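Local coordinates for 14 kDa fatty acid-binding protein (Schistosoma mansoni, PDB 1VYF) that binds long-chain fatty acids such as oleic and arachidonic acid inside a beta-barrel and may take part in their transport, at residues A[16-21]-A[125-130]; A[105-110]-A[118-123]. All blocks are in the same frame, centred on the assembly; numbering follows the deposited sequence.

Contact 1: residues A[16-21]-A[125-130]; sequences HNFDAV and VTAIRN. With OLA (oleic acid), chain B.
H16 and I128 pair where the first strand of the fatty-acid-binding-protein beta-barrel meets the last, just before the chain turns from strand 8-16 into helix 18-24. Two backbone bonds make this an antiparallel hydrogen-bonded pair: H16 N gives to I128 O (2.9 Å) and I128 N to H16 O (3.0 Å). Beyond it the strand pairing stops, and the side-chain amide of N17 takes over. N17 ND2 reaches T126 O at 2.9 Å in a nearly straight bond (168°); the oxygen lies in the amide plane of N17, while the nitrogen stands above the carbonyl plane of T126. Apolar packing then seats the first helical turn on the strand. V21 CG1 meets A127 CB at 3.5 Å, a tight approach, and the edge of the F18 ring, at CD1, meets the same methyl; A20 CB rests on V125 CG1. The aromatic contact lies beside the oleic acid. With CG anti to the backbone N (chi1 -167°), F18 offers one ring face to R129, whose guanidinium lies over it with the planes 24° apart in a cation-pi stack, CZ 4.1 Å from the ring centroid. The R129 chain bends at chi3, and CD also sits over the ring, a CH-pi contact. At the guanidinium edge, in its plane, R129 NE gives an almost straight hydrogen bond to O2 of the oleic acid, 2.7 Å away.

Contact 2: residues A[105-110]-A[118-123]; sequences TVIVRE and TTVTVG. With OLA (oleic acid), chain B.
I107 and T118 stand side by side on the face of the sheet that looks into the barrel, pointing the same way, and their CG2 methyls meet tightly at 3.5 Å. They belong to two non-hydrogen-bonded pairs, I107 with V120 and R109 with T118, separated by the hydrogen-bonded pair V108 with T119. The isoleucine methyl also lies under one face of the R109 guanidinium. R109 runs beside T118, extended from CG to NE, which carries its head to the ligand carboxylate. There R109 NH2 gives a rather long bond to O1 of the oleic acid (3.2 Å, 146° at the hydrogen), NH1 is held by Q96 of strand 93-99, and NE donates to a water in the guanidinium plane. That water donates in turn to the same O1 at 2.7 Å and is also bonded to T118 OG1. T118 CG2 and V120 CG2 cover the head of the ligand at C1 and C2, and V120 CG1 meets T105 CG2 crosswise at 3.6 Å. On the other face V106 and T121 cross, T121 OG1 lying 3.4 Å from V106 CB. V108 and T119 are neighbours there, with a water on T119 OG1. Between the faces, paired backbone bonds join V106 to T121 and V108 to T119. This is an antiparallel beta hairpin, its inner face giving R109 and a bridging water to the carboxyl-binding site of the fatty-acid-binding-protein barrel.

Both contacts belong to one antiparallel barrel sheet and both touch the oleic acid, yet contact 2 is buried hairpin pairing, whereas contact 1 lies farther out, partly exposed, where a strand gives way to a helix. They join through adjacent strands: R129 O with T118 N and A127 O with V120 N, each 2.8 Å apart, are probable hydrogen bonds, while T126 packs against T119 and T121 on the outer face. V21 of the helix also touches V120. The chemistry at the carboxylate differs: 16-21/125-130 supplies a direct bond from an arginine stacked on an aromatic ring, 105-110/118-123 a longer one plus a water bridge, and Y131 OH is also hydrogen-bonded to the ligand.

Contact 1: residues A[16-21]-A[125-130]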
ATOM      1  N   HIS A  16       7.248 -10.583  -4.134  1.00 25.90           N
ATOM      2  CA  HIS A  16       6.957 -11.748  -4.968  1.00 26.50           C
ATOM      3  C   HIS A  16       5.867 -11.463  -5.987  1.00 26.76           C
ATOM      4  O   HIS A  16       4.758 -11.052  -5.644  1.00 26.07           O
ATOM      5  CB  HIS A  16       6.496 -12.915  -4.061  0.50 26.48           C
ATOM      6  CG  HIS A  16       6.018 -14.133  -4.805  0.50 27.33           C
ATOM      7  ND1 HIS A  16       6.867 -15.147  -5.203  0.50 28.81           N
ATOM      8  CD2 HIS A  16       4.779 -14.506  -5.206  0.50 28.23           C
ATOM      9  CE1 HIS A  16       6.171 -16.089  -5.814  0.50 28.18           C
ATOM     10  NE2 HIS A  16       4.905 -15.714  -5.851  0.50 26.74           N
ATOM     11  N   ASN A  17       6.195 -11.667  -7.255  1.00 26.71           N
ATOM     12  CA  ASN A  17       5.237 -11.491  -8.361  1.00 26.49           C
ATOM     13  C   ASN A  17       4.736 -10.065  -8.640  1.00 26.26           C
ATOM     14  O   ASN A  17       3.668  -9.899  -9.240  1.00 26.34           O
ATOM     15  CB  ASN A  17       4.049 -12.465  -8.228  1.00 27.34           C
ATOM     16  CG  ASN A  17       3.432 -12.838  -9.589  1.00 28.36           C
ATOM     17  OD1 ASN A  17       4.158 -13.016 -10.557  1.00 30.01           O
ATOM     18  ND2 ASN A  17       2.111 -12.938  -9.657  1.00 27.18           N
ATOM     19  N   PHE A  18       5.499  -9.061  -8.232  1.00 25.93           N
ATOM     20  CA  PHE A  18       5.046  -7.674  -8.344  1.00 27.45           C
ATOM     21  C   PHE A  18       5.064  -7.161  -9.785  1.00 28.85           C
ATOM     22  O   PHE A  18       4.196  -6.365 -10.152  1.00 28.14           O
ATOM     23  CB  PHE A  18       5.883  -6.768  -7.441  1.00 27.22           C
ATOM     24  CG  PHE A  18       5.314  -5.359  -7.220  1.00 27.51           C
ATOM     25  CD1 PHE A  18       3.985  -5.148  -6.871  1.00 31.38           C
ATOM     26  CD2 PHE A  18       6.129  -4.268  -7.344  1.00 30.00           C
ATOM     27  CE1 PHE A  18       3.489  -3.852  -6.650  1.00 29.53           C
ATOM     28  CE2 PHE A  18       5.636  -2.969  -7.125  1.00 32.32           C
ATOM     29  CZ  PHE A  18       4.300  -2.785  -6.769  1.00 31.07           C
ATOM     30  N   ASP A  19       6.004  -7.613 -10.610  1.00 28.92           N
ATOM     31  CA  ASP A  19       5.988  -7.163 -12.001  1.00 31.34           C
ATOM     32  C   ASP A  19       4.715  -7.563 -12.752  1.00 31.50           C
ATOM     33  O   ASP A  19       4.229  -6.803 -13.591  1.00 31.83           O
ATOM     34  CB  ASP A  19       7.216  -7.591 -12.770  1.00 31.33           C
ATOM     35  CG  ASP A  19       7.341  -6.846 -14.096  1.00 34.73           C
ATOM     36  OD1 ASP A  19       7.671  -5.645 -14.050  1.00 34.09           O
ATOM     37  OD2 ASP A  19       7.104  -7.382 -15.219  1.00 37.05           O
ATOM     38  N   ALA A  20       4.168  -8.735 -12.453  1.00 31.40           N
ATOM     39  CA  ALA A  20       2.903  -9.167 -13.058  1.00 31.43           C
ATOM     40  C   ALA A  20       1.769  -8.166 -12.758  1.00 32.63           C
ATOM     41  O   ALA A  20       0.854  -7.974 -13.584  1.00 33.20           O
ATOM     42  CB  ALA A  20       2.520 -10.545 -12.549  1.00 31.63           C
ATOM     43  N   VAL A  21       1.797  -7.530 -11.593  1.00 32.52           N
ATOM     44  CA  VAL A  21       0.680  -6.629 -11.266  1.00 32.95           C
ATOM     45  C   VAL A  21       0.880  -5.266 -11.856  1.00 32.51           C
ATOM     46  O   VAL A  21      -0.081  -4.674 -12.334  1.00 33.48           O
ATOM     47  CB  VAL A  21       0.235  -6.511  -9.759  1.00 33.49           C
ATOM     48  CG1 VAL A  21       0.469  -7.747  -8.944  1.00 33.35           C
ATOM     49  CG2 VAL A  21       0.698  -5.207  -9.096  1.00 34.77           C
ATOM     50  N   VAL A 125      -4.472 -11.673 -10.964  1.00 33.72           N
ATOM     51  CA  VAL A 125      -3.023 -11.605 -10.645  1.00 32.14           C
ATOM     52  C   VAL A 125      -2.804 -11.122  -9.187  1.00 31.40           C
ATOM     53  O   VAL A 125      -3.466 -10.172  -8.711  1.00 30.18           O
ATOM     54  CB  VAL A 125      -2.311 -10.659 -11.629  1.00 32.63           C
ATOM     55  CG1 VAL A 125      -0.844 -10.655 -11.445  1.00 33.31           C
ATOM     56  CG2 VAL A 125      -2.655 -11.036 -13.088  1.00 33.43           C
ATOM     57  N   THR A 126      -1.881 -11.776  -8.475  1.00 29.83           N
ATOM     58  CA  THR A 126      -1.595 -11.441  -7.076  1.00 29.17           C
ATOM     59  C   THR A 126      -0.086 -11.319  -6.818  1.00 28.20           C
ATOM     60  O   THR A 126       0.698 -12.160  -7.258  1.00 26.83           O
ATOM     61  CB  THR A 126      -2.237 -12.473  -6.094  1.00 30.06           C
ATOM     62  OG1 THR A 126      -3.683 -12.401  -6.162  1.00 30.77           O
ATOM     63  CG2 THR A 126      -1.974 -12.069  -4.672  1.00 30.65           C
ATOM     64  N   ALA A 127       0.291 -10.264  -6.112  1.00 26.96           N
ATOM     65  CA  ALA A 127       1.638 -10.075  -5.609  1.00 26.38           C
ATOM     66  C   ALA A 127       1.631 -10.027  -4.088  1.00 26.79           C
ATOM     67  O   ALA A 127       0.671  -9.628  -3.479  1.00 25.19           O
ATOM     68  CB  ALA A 127       2.271  -8.853  -6.196  1.00 26.71           C
ATOM     69  N   ILE A 128       2.707 -10.501  -3.460  1.00 26.53           N
ATOM     70  CA  ILE A 128       2.841 -10.390  -2.006  1.00 27.90           C
ATOM     71  C   ILE A 128       4.149  -9.674  -1.683  1.00 27.17           C
ATOM     72  O   ILE A 128       5.209 -10.045  -2.184  1.00 27.94           O
ATOM     73  CB  ILE A 128       2.825 -11.810  -1.333  1.00 29.21           C
ATOM     74  CG1 ILE A 128       1.525 -12.543  -1.629  1.00 30.90           C
ATOM     75  CG2 ILE A 128       3.098 -11.732   0.199  1.00 30.54           C
ATOM     76  CD1 ILE A 128       1.496 -13.958  -1.117  1.00 32.82           C
ATOM     77  N   ARG A 129       4.067  -8.644  -0.848  1.00 26.73           N
ATOM     78  CA  ARG A 129       5.214  -7.872  -0.413  1.00 26.59           C
ATOM     79  C   ARG A 129       5.276  -7.818   1.104  1.00 26.88           C
ATOM     80  O   ARG A 129       4.344  -7.367   1.764  1.00 24.79           O
ATOM     81  CB  ARG A 129       5.137  -6.466  -0.979  1.00 26.14           C
ATOM     82  CG  ARG A 129       5.319  -6.446  -2.481  1.00 28.51           C
ATOM     83  CD  ARG A 129       4.666  -5.269  -3.151  1.00 28.01           C
ATOM     84  NE  ARG A 129       5.285  -3.983  -2.846  1.00 29.32           N
ATOM     85  CZ  ARG A 129       6.466  -3.588  -3.307  1.00 29.54           C
ATOM     86  NH1 ARG A 129       6.899  -2.390  -2.998  1.00 30.79           N
ATOM     87  NH2 ARG A 129       7.200  -4.365  -4.113  1.00 29.00           N
ATOM     88  N   ASN A 130       6.380  -8.318   1.648  1.00 25.11           N
ATOM     89  CA  ASN A 130       6.593  -8.376   3.094  1.00 26.34           C
ATOM     90  C   ASN A 130       7.435  -7.187   3.545  1.00 26.46           C
ATOM     91  O   ASN A 130       8.464  -6.872   2.943  1.00 27.83           O
ATOM     92  CB  ASN A 130       7.322  -9.681   3.482  1.00 26.27           C
ATOM     93  CG  ASN A 130       6.391 -10.879   3.534  1.00 30.00           C
ATOM     94  OD1 ASN A 130       5.166 -10.748   3.746  1.00 28.36           O
ATOM     95  ND2 ASN A 130       6.944 -12.050   3.255  1.00 33.58           N
TER
HETATM   96  C1  OLA B1134       2.812  -1.755  -1.342  0.50 41.39           C
HETATM   97  O1  OLA B1134       2.459  -1.060  -0.401  0.50 39.33           O
HETATM   98  O2  OLA B1134       3.942  -2.423  -1.164  0.50 36.45           O
HETATM   99  C2  OLA B1134       2.048  -1.973  -2.648  0.50 42.79           C
HETATM  100  C3  OLA B1134       1.181  -0.834  -3.213  0.50 45.58           C
HETATM  101  C4  OLA B1134       1.438  -0.567  -4.721  0.50 46.40           C
HETATM  102  C5  OLA B1134       0.242  -0.731  -5.669  0.50 45.02           C
HETATM  103  C6  OLA B1134       0.653  -0.977  -7.128  0.50 44.81           C
HETATM  104  C7  OLA B1134       0.917   0.278  -7.950  0.50 44.29           C
HETATM  105  C8  OLA B1134       2.365   0.754  -7.874  0.50 45.94           C
HETATM  106  C9  OLA B1134       3.013   0.850  -9.235  0.50 45.67           C
HETATM  107  C10 OLA B1134       4.311   1.140  -9.407  0.50 47.24           C
HETATM  108  C11 OLA B1134       5.280   1.389  -8.268  0.50 47.79           C
HETATM  109  C12 OLA B1134       6.185   2.594  -8.535  0.50 48.58           C
HETATM  110  C13 OLA B1134       7.377   2.678  -7.571  0.50 47.92           C
HETATM  111  C14 OLA B1134       7.016   3.075  -6.135  0.50 50.11           C
HETATM  112  C15 OLA B1134       6.816   1.873  -5.203  0.50 49.95           C
HETATM  113  C16 OLA B1134       6.025   2.255  -3.947  0.50 50.39           C
HETATM  114  C17 OLA B1134       4.760   1.411  -3.757  0.50 49.11           C
HETATM  115  C18 OLA B1134       5.078   0.187  -2.935  0.50 47.90           C

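Contact 2: residues A[105-110]-A[118-123]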
ATOM      1  N   THR A 105      -7.462  -2.184  -8.027  1.00 31.41           N
ATOM      2  CA  THR A 105      -6.391  -2.796  -7.207  1.00 29.84           C
ATOM      3  C   THR A 105      -6.879  -2.946  -5.777  1.00 28.77           C
ATOM      4  O   THR A 105      -7.357  -1.992  -5.186  1.00 28.74           O
ATOM      5  CB  THR A 105      -5.158  -1.912  -7.214  1.00 29.27           C
ATOM      6  OG1 THR A 105      -4.772  -1.623  -8.559  1.00 28.76           O
ATOM      7  CG2 THR A 105      -3.929  -2.657  -6.532  1.00 29.47           C
ATOM      8  N   VAL A 106      -6.774  -4.154  -5.230  1.00 27.27           N
ATOM      9  CA  VAL A 106      -7.115  -4.409  -3.853  1.00 26.88           C
ATOM     10  C   VAL A 106      -5.794  -4.664  -3.107  1.00 26.46           C
ATOM     11  O   VAL A 106      -4.980  -5.508  -3.533  1.00 27.31           O
ATOM     12  CB  VAL A 106      -8.049  -5.559  -3.690  1.00 26.81           C
ATOM     13  CG1 VAL A 106      -8.394  -5.745  -2.249  1.00 28.12           C
ATOM     14  CG2 VAL A 106      -9.325  -5.331  -4.525  1.00 29.06           C
ATOM     15  N   ILE A 107      -5.557  -3.879  -2.065  1.00 26.13           N
ATOM     16  CA  ILE A 107      -4.320  -4.007  -1.253  1.00 26.01           C
ATOM     17  C   ILE A 107      -4.666  -4.336   0.186  1.00 25.99           C
ATOM     18  O   ILE A 107      -5.212  -3.518   0.935  1.00 26.42           O
ATOM     19  CB  ILE A 107      -3.476  -2.716  -1.322  1.00 25.89           C
ATOM     20  CG1 ILE A 107      -3.279  -2.273  -2.766  1.00 27.41           C
ATOM     21  CG2 ILE A 107      -2.110  -2.950  -0.623  1.00 26.76           C
ATOM     22  CD1 ILE A 107      -3.021  -0.805  -2.922  1.00 31.69           C
ATOM     23  N   VAL A 108      -4.376  -5.556   0.595  1.00 25.89           N
ATOM     24  CA  VAL A 108      -4.620  -5.995   1.947  1.00 26.27           C
ATOM     25  C   VAL A 108      -3.269  -5.867   2.690  1.00 25.91           C
ATOM     26  O   VAL A 108      -2.229  -6.225   2.153  1.00 26.68           O
ATOM     27  CB  VAL A 108      -5.179  -7.455   1.964  1.00 26.41           C
ATOM     28  CG1 VAL A 108      -5.474  -7.922   3.345  1.00 28.86           C
ATOM     29  CG2 VAL A 108      -6.406  -7.588   1.072  1.00 29.21           C
ATOM     30  N   ARG A 109      -3.303  -5.280   3.879  1.00 25.42           N
ATOM     31  CA  ARG A 109      -2.155  -5.134   4.758  1.00 24.85           C
ATOM     32  C   ARG A 109      -2.498  -5.772   6.078  1.00 26.15           C
ATOM     33  O   ARG A 109      -3.497  -5.412   6.727  1.00 27.41           O
ATOM     34  CB  ARG A 109      -1.828  -3.674   4.975  1.00 24.82           C
ATOM     35  CG  ARG A 109      -1.505  -2.919   3.688  1.00 22.42           C
ATOM     36  CD  ARG A 109      -1.005  -1.535   3.899  1.00 23.80           C
ATOM     37  NE  ARG A 109      -0.395  -0.970   2.713  1.00 24.29           N
ATOM     38  CZ  ARG A 109      -1.017  -0.317   1.746  1.00 27.89           C
ATOM     39  NH1 ARG A 109      -2.317  -0.106   1.793  1.00 28.21           N
ATOM     40  NH2 ARG A 109      -0.312   0.143   0.727  1.00 29.68           N
ATOM     41  N   GLU A 110      -1.702  -6.741   6.482  1.00 25.66           N
ATOM     42  CA  GLU A 110      -1.978  -7.451   7.703  1.00 25.69           C
ATOM     43  C   GLU A 110      -0.709  -7.521   8.526  1.00 25.54           C
ATOM     44  O   GLU A 110       0.301  -7.899   7.995  1.00 25.07           O
ATOM     45  CB  GLU A 110      -2.468  -8.853   7.357  0.50 25.25           C
ATOM     46  CG  GLU A 110      -2.719  -9.753   8.562  0.50 27.35           C
ATOM     47  CD  GLU A 110      -3.694 -10.884   8.298  0.50 27.89           C
ATOM     48  OE1 GLU A 110      -3.951 -11.213   7.122  0.50 31.83           O
ATOM     49  OE2 GLU A 110      -4.238 -11.429   9.283  0.50 28.02           O
ATOM     50  N   THR A 118       1.757  -7.396   2.721  1.00 27.37           N
ATOM     51  CA  THR A 118       0.881  -6.584   1.837  1.00 27.53           C
ATOM     52  C   THR A 118       0.527  -7.421   0.604  1.00 27.45           C
ATOM     53  O   THR A 118       1.423  -7.748  -0.180  1.00 26.63           O
ATOM     54  CB  THR A 118       1.633  -5.312   1.444  1.00 27.12           C
ATOM     55  OG1 THR A 118       1.875  -4.528   2.626  1.00 27.00           O
ATOM     56  CG2 THR A 118       0.819  -4.396   0.513  1.00 28.65           C
ATOM     57  N   THR A 119      -0.745  -7.804   0.441  1.00 27.58           N
ATOM     58  CA  THR A 119      -1.152  -8.598  -0.720  1.00 26.86           C
ATOM     59  C   THR A 119      -1.792  -7.659  -1.716  1.00 28.07           C
ATOM     60  O   THR A 119      -2.697  -6.921  -1.353  1.00 27.68           O
ATOM     61  CB  THR A 119      -2.085  -9.708  -0.280  1.00 27.87           C
ATOM     62  OG1 THR A 119      -1.407 -10.576   0.638  1.00 28.67           O
ATOM     63  CG2 THR A 119      -2.466 -10.608  -1.422  1.00 28.20           C
ATOM     64  N   VAL A 120      -1.345  -7.689  -2.968  1.00 27.04           N
ATOM     65  CA  VAL A 120      -1.862  -6.765  -3.994  1.00 27.01           C
ATOM     66  C   VAL A 120      -2.500  -7.586  -5.106  1.00 26.83           C
ATOM     67  O   VAL A 120      -1.838  -8.403  -5.734  1.00 26.59           O
ATOM     68  CB  VAL A 120      -0.743  -5.912  -4.566  1.00 26.51           C
ATOM     69  CG1 VAL A 120      -1.276  -4.896  -5.621  1.00 28.52           C
ATOM     70  CG2 VAL A 120       0.008  -5.201  -3.438  1.00 27.22           C
ATOM     71  N   THR A 121      -3.785  -7.361  -5.386  1.00 27.40           N
ATOM     72  CA  THR A 121      -4.488  -8.172  -6.385  1.00 28.04           C
ATOM     73  C   THR A 121      -5.155  -7.262  -7.409  1.00 28.62           C
ATOM     74  O   THR A 121      -5.728  -6.260  -7.034  1.00 27.24           O
ATOM     75  CB  THR A 121      -5.554  -9.078  -5.715  1.00 29.47           C
ATOM     76  OG1 THR A 121      -6.479  -8.306  -4.917  1.00 33.59           O
ATOM     77  CG2 THR A 121      -4.938  -9.910  -4.699  1.00 26.31           C
ATOM     78  N   VAL A 122      -4.978  -7.577  -8.690  1.00 29.29           N
ATOM     79  CA  VAL A 122      -5.619  -6.867  -9.804  1.00 31.23           C
ATOM     80  C   VAL A 122      -6.223  -7.995 -10.669  1.00 32.06           C
ATOM     81  O   VAL A 122      -5.492  -8.690 -11.362  1.00 32.62           O
ATOM     82  CB  VAL A 122      -4.605  -6.059 -10.614  1.00 30.89           C
ATOM     83  CG1 VAL A 122      -5.304  -5.317 -11.760  1.00 33.50           C
ATOM     84  CG2 VAL A 122      -3.807  -5.059  -9.697  1.00 31.00           C
ATOM     85  N   GLY A 123      -7.529  -8.198 -10.567  1.00 33.45           N
ATOM     86  CA  GLY A 123      -8.204  -9.286 -11.256  1.00 34.46           C
ATOM     87  C   GLY A 123      -7.736 -10.624 -10.725  1.00 35.44           C
ATOM     88  O   GLY A 123      -7.865 -10.881  -9.527  1.00 36.77           O
TER
HETATM   89  C1  OLA B1134       2.812  -1.755  -1.342  0.50 41.39           C
HETATM   90  O1  OLA B1134       2.459  -1.060  -0.401  0.50 39.33           O
HETATM   91  O2  OLA B1134       3.942  -2.423  -1.164  0.50 36.45           O
HETATM   92  C2  OLA B1134       2.048  -1.973  -2.648  0.50 42.79           C
HETATM   93  C3  OLA B1134       1.181  -0.834  -3.213  0.50 45.58           C
HETATM   94  C4  OLA B1134       1.438  -0.567  -4.721  0.50 46.40           C
HETATM   95  C5  OLA B1134       0.242  -0.731  -5.669  0.50 45.02           C
HETATM   96  C6  OLA B1134       0.653  -0.977  -7.128  0.50 44.81           C
HETATM   97  C7  OLA B1134       0.917   0.278  -7.950  0.50 44.29           C
HETATM   98  C8  OLA B1134       2.365   0.754  -7.874  0.50 45.94           C
HETATM   99  C9  OLA B1134       3.013   0.850  -9.235  0.50 45.67           C
HETATM  100  C10 OLA B1134       4.311   1.140  -9.407  0.50 47.24           C
HETATM  101  C11 OLA B1134       5.280   1.389  -8.268  0.50 47.79           C
HETATM  102  C12 OLA B1134       6.185   2.594  -8.535  0.50 48.58           C
HETATM  103  C13 OLA B1134       7.377   2.678  -7.571  0.50 47.92           C
HETATM  104  C14 OLA B1134       7.016   3.075  -6.135  0.50 50.11           C
HETATM  105  C15 OLA B1134       6.816   1.873  -5.203  0.50 49.95           C
HETATM  106  C16 OLA B1134       6.025   2.255  -3.947  0.50 50.39           C
HETATM  107  C17 OLA B1134       4.760   1.411  -3.757  0.50 49.11           C
HETATM  108  C18 OLA B1134       5.078   0.187  -2.935  0.50 47.90           C
HETATM  109  O   HOH W   1      -2.071  -9.362   3.227  1.00 27.47           O
HETATM  110  O   HOH W   2       2.401  -1.641   2.275  1.00 34.35           O